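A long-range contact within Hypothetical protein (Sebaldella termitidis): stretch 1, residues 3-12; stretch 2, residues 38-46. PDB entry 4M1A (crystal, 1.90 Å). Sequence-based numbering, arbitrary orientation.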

# COMPACT_ATOMS: atom_id res chain seq x y z
N HIS A 3 -5.79 -0.52 -10.97
CA HIS A 3 -6.07 0.27 -9.77
C HIS A 3 -5.03 1.34 -9.57
O HIS A 3 -3.85 1.03 -9.39
CB HIS A 3 -6.13 -0.63 -8.53
CG HIS A 3 -7.06 -1.77 -8.71
ND1 HIS A 3 -8.44 -1.62 -8.73
CD2 HIS A 3 -6.81 -3.07 -8.96
CE1 HIS A 3 -8.99 -2.79 -8.99
NE2 HIS A 3 -8.02 -3.69 -9.12
N ILE A 4 -5.44 2.61 -9.65
CA ILE A 4 -4.49 3.72 -9.61
C ILE A 4 -4.69 4.35 -8.23
O ILE A 4 -5.86 4.66 -7.82
CB ILE A 4 -4.87 4.81 -10.66
CG1 ILE A 4 -4.80 4.33 -12.13
CG2 ILE A 4 -3.96 5.99 -10.58
CD1 ILE A 4 -4.40 3.03 -12.49
N ARG A 5 -3.58 4.62 -7.51
CA ARG A 5 -3.61 5.29 -6.25
C ARG A 5 -2.71 6.45 -6.21
O ARG A 5 -1.55 6.35 -6.62
CB ARG A 5 -3.16 4.35 -5.11
CG ARG A 5 -4.02 3.13 -5.07
CD ARG A 5 -3.42 2.12 -4.13
NE ARG A 5 -4.28 0.93 -4.09
CZ ARG A 5 -3.95 -0.22 -3.51
NH1 ARG A 5 -2.79 -0.37 -2.86
NH2 ARG A 5 -4.84 -1.18 -3.54
N VAL A 6 -3.22 7.56 -5.68
CA VAL A 6 -2.47 8.80 -5.65
C VAL A 6 -2.32 9.27 -4.21
O VAL A 6 -3.31 9.39 -3.49
CB VAL A 6 -3.15 9.93 -6.50
CG1 VAL A 6 -2.27 11.15 -6.51
CG2 VAL A 6 -3.39 9.52 -7.97
N ARG A 7 -1.10 9.61 -3.84
CA ARG A 7 -0.81 10.23 -2.57
C ARG A 7 0.02 11.44 -2.77
O ARG A 7 0.64 11.63 -3.83
CB ARG A 7 -0.04 9.29 -1.65
CG ARG A 7 1.33 8.88 -2.10
CD ARG A 7 1.89 7.76 -1.21
NE ARG A 7 1.23 6.52 -1.54
CZ ARG A 7 0.93 5.60 -0.66
NH1 ARG A 7 1.30 5.82 0.58
NH2 ARG A 7 0.23 4.49 -1.00
N GLY A 8 0.04 12.30 -1.77
CA GLY A 8 0.82 13.54 -1.87
C GLY A 8 0.09 14.71 -2.54
O GLY A 8 0.65 15.78 -2.71
N ALA A 9 -1.12 14.53 -3.03
CA ALA A 9 -1.87 15.59 -3.71
C ALA A 9 -3.12 15.84 -2.95
O ALA A 9 -3.67 14.95 -2.34
CB ALA A 9 -2.21 15.15 -5.19
N GLU A 10 -3.69 17.03 -3.13
CA GLU A 10 -5.02 17.35 -2.57
C GLU A 10 -6.08 16.46 -3.15
O GLU A 10 -6.08 16.18 -4.34
CB GLU A 10 -5.33 18.84 -2.89
CG GLU A 10 -4.56 19.84 -2.04
CD GLU A 10 -3.57 20.68 -2.83
OE1 GLU A 10 -2.67 20.09 -3.51
OE2 GLU A 10 -3.67 21.93 -2.77
N LYS A 11 -7.03 16.06 -2.30
CA LYS A 11 -8.11 15.17 -2.67
C LYS A 11 -8.90 15.67 -3.88
O LYS A 11 -9.24 14.91 -4.79
CB LYS A 11 -9.00 14.97 -1.47
CG LYS A 11 -10.11 13.99 -1.65
CD LYS A 11 -11.03 13.85 -0.41
CE LYS A 11 -10.35 13.09 0.72
NZ LYS A 11 -10.89 13.32 2.12
N GLU A 12 -9.22 16.96 -3.88
CA GLU A 12 -9.97 17.49 -5.03
C GLU A 12 -9.19 17.45 -6.33
O GLU A 12 -9.86 17.26 -7.38
CB GLU A 12 -10.41 18.94 -4.74
CG GLU A 12 -11.13 19.65 -5.89
CD GLU A 12 -11.20 21.16 -5.55
OE1 GLU A 12 -11.40 21.47 -4.35
OE2 GLU A 12 -10.95 22.03 -6.44
N PHE A 38 -9.66 4.54 -9.22
CA PHE A 38 -8.78 5.63 -8.83
C PHE A 38 -9.06 5.96 -7.38
O PHE A 38 -10.26 6.14 -6.99
CB PHE A 38 -9.03 6.86 -9.68
CG PHE A 38 -8.99 6.60 -11.14
CD1 PHE A 38 -7.78 6.68 -11.84
CD2 PHE A 38 -10.15 6.24 -11.81
CE1 PHE A 38 -7.75 6.40 -13.22
CE2 PHE A 38 -10.11 6.00 -13.17
CZ PHE A 38 -8.89 6.05 -13.85
N GLU A 39 -7.98 6.12 -6.62
CA GLU A 39 -8.11 6.55 -5.21
C GLU A 39 -7.18 7.66 -4.86
O GLU A 39 -6.01 7.68 -5.29
CB GLU A 39 -7.69 5.40 -4.32
CG GLU A 39 -8.54 4.24 -4.41
CD GLU A 39 -7.88 3.05 -3.71
OE1 GLU A 39 -7.83 3.08 -2.43
OE2 GLU A 39 -7.44 2.10 -4.43
N TYR A 40 -7.65 8.54 -4.02
CA TYR A 40 -6.83 9.38 -3.17
C TYR A 40 -6.51 8.54 -1.91
O TYR A 40 -7.43 7.98 -1.31
CB TYR A 40 -7.65 10.62 -2.76
CG TYR A 40 -7.11 11.37 -1.58
CD1 TYR A 40 -6.17 12.35 -1.74
CD2 TYR A 40 -7.57 11.14 -0.28
CE1 TYR A 40 -5.68 13.05 -0.66
CE2 TYR A 40 -7.05 11.85 0.82
CZ TYR A 40 -6.18 12.84 0.61
OH TYR A 40 -5.67 13.58 1.66
N VAL A 41 -5.25 8.49 -1.53
CA VAL A 41 -4.81 7.78 -0.32
C VAL A 41 -4.43 8.84 0.74
O VAL A 41 -3.64 9.71 0.44
CB VAL A 41 -3.59 6.85 -0.57
CG1 VAL A 41 -3.36 6.05 0.70
CG2 VAL A 41 -3.92 5.94 -1.76
N GLU A 42 -5.00 8.74 1.92
CA GLU A 42 -4.78 9.69 2.98
C GLU A 42 -3.47 9.35 3.70
O GLU A 42 -3.32 8.33 4.44
CB GLU A 42 -5.92 9.66 3.94
CG GLU A 42 -5.74 10.64 5.10
CD GLU A 42 -5.63 12.06 4.62
OE1 GLU A 42 -6.59 12.48 3.95
OE2 GLU A 42 -4.58 12.69 4.89
N THR A 43 -2.53 10.22 3.43
CA THR A 43 -1.19 10.13 4.04
C THR A 43 -0.64 11.52 4.29
O THR A 43 -1.12 12.52 3.72
CB THR A 43 -0.11 9.30 3.25
OG1 THR A 43 0.53 10.07 2.23
CG2 THR A 43 -0.65 8.03 2.67
N THR A 44 0.36 11.58 5.15
CA THR A 44 1.11 12.83 5.44
C THR A 44 2.60 12.60 5.29
O THR A 44 3.09 11.70 5.93
CB THR A 44 0.75 13.41 6.82
OG1 THR A 44 -0.68 13.62 6.95
CG2 THR A 44 1.44 14.77 7.03
N PHE A 45 3.27 13.46 4.50
CA PHE A 45 4.71 13.38 4.28
C PHE A 45 5.44 14.17 5.36
O PHE A 45 4.98 15.32 5.77
CB PHE A 45 5.09 13.85 2.86
CG PHE A 45 4.85 12.85 1.82
CD1 PHE A 45 3.57 12.73 1.23
CD2 PHE A 45 5.83 12.02 1.40
CE1 PHE A 45 3.32 11.77 0.26
CE2 PHE A 45 5.60 11.03 0.42
CZ PHE A 45 4.35 10.92 -0.16
N PHE A 46 6.58 13.63 5.80
CA PHE A 46 7.46 14.34 6.76
C PHE A 46 8.88 14.20 6.27
O PHE A 46 9.25 13.20 5.65
CB PHE A 46 7.39 13.83 8.16
CG PHE A 46 6.04 13.96 8.80
CD1 PHE A 46 5.62 15.18 9.34
CD2 PHE A 46 5.18 12.88 8.85
CE1 PHE A 46 4.34 15.33 9.90
CE2 PHE A 46 3.95 13.01 9.48
CZ PHE A 46 3.53 14.23 9.97
O HOH W 1 -7.63 2.36 -7.09
O HOH W 2 -7.29 -0.42 -5.07
O HOH W 3 -1.65 11.61 0.44
O HOH W 4 -9.28 11.58 3.85
O HOH W 5 -6.59 16.54 0.64

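What holds the two backbones together? Strands 3-7 and 38-41 run side by side in the same direction, their axes 26° apart, and three main-chain hydrogen bonds join them. Ile-4 O accepts from Glu-39 N at 2.8 Å, Val-6 N donates to Glu-39 O at 2.8 Å, and Val-6 O accepts from Val-41 N at 2.9 Å. This is the staggered ladder of a parallel sheet: Glu-39 offers both its N and its O to stretch 1, bonding to the residues before and after its register partner Arg-5, while Val-6 does the same in return around Tyr-40. The carbonyls also receive CA-H groups, the shortest such approach being Phe-38 CA to Ile-4 O at 3.2 Å.

How do the charged side chains of Arg-5 and Glu-39 make use of that register? The two are bridge partners, so their side chains leave the same face of the sheet and can meet. Arg-5 NE and Glu-39 OE2 form a salt bridge at 3.4 Å, in which the hydrogen bond itself is weak. Water reinforces the long direct link. Water 2 accepts from Arg-5 NH2 at 3.0 Å and donates to Glu-39 OE2 at 2.6 Å, while water 1 donates both to Glu-39 OE2, at 2.7 Å, and to Ile-4 O, at 3.0 Å. The carboxylate is thereby tied to the arginine side chain and to the neighbouring backbone.

What happens where the paired strands end? Water 3 fills the space beyond the last direct backbone bond, accepting from Gly-8 N at 2.9 Å and donating to Val-41 O at 2.8 Å and to Thr-43 OG1 at 3.2 Å. Gly-8 CA lies 3.7 Å from Phe-45 CE1. A CB here would come tightly against that ring atom, and the backbone angles of Gly-8 would also jam it against the preceding carbonyl O, which by itself calls for glycine. Arg-7 reaches along stretch 2, with its CG 4.1 Å from Phe-45 CZ at the ring edge and its NH1 3.6 Å from Thr-43 CG2; Val-41 CG1 lies over one face of its guanidinium.

Which side chains complete the packing? On the face carrying Ile-4, Val-6, Phe-38 and Tyr-40, Ile-4 CB packs against Phe-38 CD1 at 3.7 Å. The end of the Tyr-40 side chain comes near the start of the helix: Lys-11 CB sits over its ring, 3.9 Å from the centroid, in a CH-pi contact, so the aliphatic part of the lysine covers the aromatic face. Ala-9 O approaches the ring edge, 3.2 Å from Tyr-40 CE1, where the ring's hydrogens carry partial positive charge. The hydroxyl is anchored within its own stretch, Tyr-40 OH donating to Glu-42 OE1 at 2.7 Å. Water 4 connects the same carboxylate to the lysine, accepting from Lys-11 NZ at 2.9 Å and donating to Glu-42 OE1 at 2.8 Å. Altogether the contact buries 718 Å², summed over both sides.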